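Local atomic coordinates of 3,4-dihydroxy-2-butanone 4-phosphate synthase (Candida albicans, PDB entry 1TKS), a protein that catalyses the conversion of D-ribulose 5-phosphate to formate and 3,4-dihydroxy-2-butanone 4-phosphate in riboflavin biosynthesis. Residues Gly137-Arg142 with Gln197-Ile202. Residues are numbered along the deposited sequence; the frame is centred on the assembly and turned at random.
Sequences GLLKKR and QLVEYI
Leu139 and Val199 bring the two backbones together, their CA atoms 6.5 Å apart, where a short 3-10 turn at Leu139-Lys140 faces one side of helix 195-203. The turn is held by its own backbone bonds: Lys140 N to Gly137 O, and both Lys141 N and Arg142 N to Leu138 O. No direct hydrogen bond crosses the contact.

Leu139 carries most of it. Leu139 CB points at the helix and lies 4.0 Å from Val199 CG2. Ile202 CD1 is 4.1 Å from the same Leu139 CB. Farther out, the side chains of Leu139 and Leu198 cross at about a right angle. Leu139 CD1 meets Leu198 CD2 at 3.4 Å, tighter than usual for two carbons. Leu139 and Leu198 are both buried.

Ile202 reaches back from the next turn of the helix. Ile202 CG1 stands between its backbone N and carbonyl carbon (chi1 63°). An extended chi2 of 176° then carries Ile202 CD1 to 3.7 Å from Lys140 CG. Lys140 adds its CG methylene to the apolar patch. Its chain then bends at chi3 and chi4. Lys140 NZ donates to a water oxygen at 2.7 Å, and that water makes a weak, long bond to Ile202 O.

Gln151 of helix 145-155 touches both Leu139 and Ile202, and Ile8 of helix 8-16 packs on Leu198. Val199 also touches Arg143, which probably binds the substrate.

This is apolar loop-on-helix packing. It joins the C-terminal helix of the DHBP synthase fold to the connection between strand 129-134 and helix 145-155. That connection runs into Arg142-Thr146, the probable D-ribulose 5-phosphate-binding segment, which includes the likely magnesium ligand His145.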
loop_
_atom_site.group_PDB
_atom_site.type_symbol
_atom_site.label_atom_id
_atom_site.label_comp_id
_atom_site.label_asym_id
_atom_site.label_seq_id
_atom_site.Cartn_x
_atom_site.Cartn_y
_atom_site.Cartn_z
ATOM N N GLY B 137 -3.629 -18.800 -19.108
ATOM C CA GLY B 137 -4.508 -19.879 -18.700
ATOM C C GLY B 137 -5.300 -19.457 -17.480
ATOM O O GLY B 137 -6.279 -20.101 -17.110
ATOM N N LEU B 138 -4.859 -18.372 -16.850
ATOM C CA LEU B 138 -5.518 -17.818 -15.673
ATOM C C LEU B 138 -5.850 -18.866 -14.607
ATOM O O LEU B 138 -4.979 -19.644 -14.222
ATOM C CB LEU B 138 -6.771 -17.051 -16.113
ATOM C CG LEU B 138 -6.489 -15.948 -17.150
ATOM C CD1 LEU B 138 -7.798 -15.302 -17.573
ATOM C CD2 LEU B 138 -5.531 -14.909 -16.569
ATOM N N LEU B 139 -7.095 -18.896 -14.136
ATOM C CA LEU B 139 -7.494 -19.840 -13.092
ATOM C C LEU B 139 -7.367 -21.319 -13.423
ATOM O O LEU B 139 -7.407 -22.161 -12.527
ATOM C CB LEU B 139 -8.923 -19.553 -12.643
ATOM C CG LEU B 139 -9.091 -18.236 -11.885
ATOM C CD1 LEU B 139 -10.559 -18.024 -11.567
ATOM C CD2 LEU B 139 -8.260 -18.261 -10.606
ATOM N N LYS B 140 -7.230 -21.649 -14.699
ATOM C CA LYS B 140 -7.083 -23.046 -15.071
ATOM C C LYS B 140 -5.625 -23.454 -14.927
ATOM O O LYS B 140 -5.294 -24.635 -14.998
ATOM C CB LYS B 140 -7.556 -23.280 -16.508
ATOM C CG LYS B 140 -9.069 -23.206 -16.665
ATOM C CD LYS B 140 -9.538 -23.859 -17.955
ATOM C CE LYS B 140 -9.164 -23.044 -19.186
ATOM N NZ LYS B 140 -9.929 -21.763 -19.285
ATOM N N LYS B 141 -4.761 -22.467 -14.705
ATOM C CA LYS B 141 -3.331 -22.715 -14.554
ATOM C C LYS B 141 -2.847 -22.434 -13.132
ATOM O O LYS B 141 -2.000 -23.154 -12.605
ATOM C CB LYS B 141 -2.545 -21.846 -15.540
ATOM C CG LYS B 141 -1.066 -22.188 -15.628
ATOM C CD LYS B 141 -0.863 -23.583 -16.202
ATOM C CE LYS B 141 0.611 -23.918 -16.348
ATOM N NZ LYS B 141 0.816 -25.301 -16.862
ATOM N N ARG B 142 -3.388 -21.382 -12.523
ATOM C CA ARG B 142 -3.020 -20.984 -11.164
ATOM C C ARG B 142 -4.229 -20.342 -10.493
ATOM O O ARG B 142 -4.782 -19.370 -11.006
ATOM C CB ARG B 142 -1.859 -19.984 -11.210
ATOM C CG ARG B 142 -1.394 -19.490 -9.847
ATOM C CD ARG B 142 -0.170 -18.585 -9.983
ATOM N NE ARG B 142 0.364 -18.168 -8.685
ATOM C CZ ARG B 142 -0.103 -17.154 -7.960
ATOM N NH1 ARG B 142 0.455 -16.866 -6.791
ATOM N NH2 ARG B 142 -1.111 -16.416 -8.404
ATOM N N GLN B 197 -15.624 -21.832 -6.883
ATOM C CA GLN B 197 -16.915 -21.646 -7.523
ATOM C C GLN B 197 -16.721 -21.155 -8.958
ATOM O O GLN B 197 -17.421 -21.584 -9.876
ATOM C CB GLN B 197 -17.719 -20.627 -6.714
ATOM C CG GLN B 197 -19.152 -20.453 -7.143
ATOM C CD GLN B 197 -19.769 -19.184 -6.582
ATOM O OE1 GLN B 197 -20.977 -18.975 -6.687
ATOM N NE2 GLN B 197 -18.941 -18.326 -5.993
ATOM N N LEU B 198 -15.754 -20.260 -9.147
ATOM C CA LEU B 198 -15.468 -19.701 -10.463
ATOM C C LEU B 198 -14.801 -20.722 -11.389
ATOM O O LEU B 198 -15.104 -20.777 -12.582
ATOM C CB LEU B 198 -14.584 -18.461 -10.308
ATOM C CG LEU B 198 -14.334 -17.622 -11.562
ATOM C CD1 LEU B 198 -15.666 -17.222 -12.187
ATOM C CD2 LEU B 198 -13.519 -16.386 -11.194
ATOM N N VAL B 199 -13.897 -21.532 -10.842
ATOM C CA VAL B 199 -13.214 -22.549 -11.636
ATOM C C VAL B 199 -14.220 -23.576 -12.146
ATOM O O VAL B 199 -14.138 -24.025 -13.288
ATOM C CB VAL B 199 -12.118 -23.270 -10.812
ATOM C CG1 VAL B 199 -11.586 -24.478 -11.587
ATOM C CG2 VAL B 199 -10.981 -22.305 -10.510
ATOM N N GLU B 200 -15.177 -23.941 -11.299
ATOM C CA GLU B 200 -16.190 -24.904 -11.699
ATOM C C GLU B 200 -16.983 -24.340 -12.871
ATOM O O GLU B 200 -17.310 -25.058 -13.818
ATOM C CB GLU B 200 -17.129 -25.205 -10.529
ATOM C CG GLU B 200 -16.509 -26.077 -9.447
ATOM C CD GLU B 200 -17.472 -26.363 -8.314
ATOM O OE1 GLU B 200 -18.655 -26.655 -8.596
ATOM O OE2 GLU B 200 -17.050 -26.311 -7.139
ATOM N N TYR B 201 -17.279 -23.045 -12.810
ATOM C CA TYR B 201 -18.040 -22.385 -13.866
ATOM C C TYR B 201 -17.343 -22.433 -15.225
ATOM O O TYR B 201 -17.929 -22.874 -16.214
ATOM C CB TYR B 201 -18.299 -20.922 -13.503
ATOM C CG TYR B 201 -19.145 -20.198 -14.527
ATOM C CD1 TYR B 201 -20.524 -20.374 -14.567
ATOM C CD2 TYR B 201 -18.559 -19.368 -15.482
ATOM C CE1 TYR B 201 -21.302 -19.746 -15.535
ATOM C CE2 TYR B 201 -19.324 -18.735 -16.457
ATOM C CZ TYR B 201 -20.697 -18.930 -16.476
ATOM O OH TYR B 201 -21.457 -18.308 -17.441
ATOM N N ILE B 202 -16.095 -21.970 -15.267
ATOM C CA ILE B 202 -15.322 -21.936 -16.505
ATOM C C ILE B 202 -14.943 -23.317 -17.022
ATOM O O ILE B 202 -14.595 -23.475 -18.192
ATOM C CB ILE B 202 -14.014 -21.132 -16.338
ATOM C CG1 ILE B 202 -13.114 -21.817 -15.307
ATOM C CG2 ILE B 202 -14.326 -19.699 -15.927
ATOM C CD1 ILE B 202 -11.763 -21.162 -15.139
HETATM O O HOH W 1 -12.104 -22.890 -20.526
#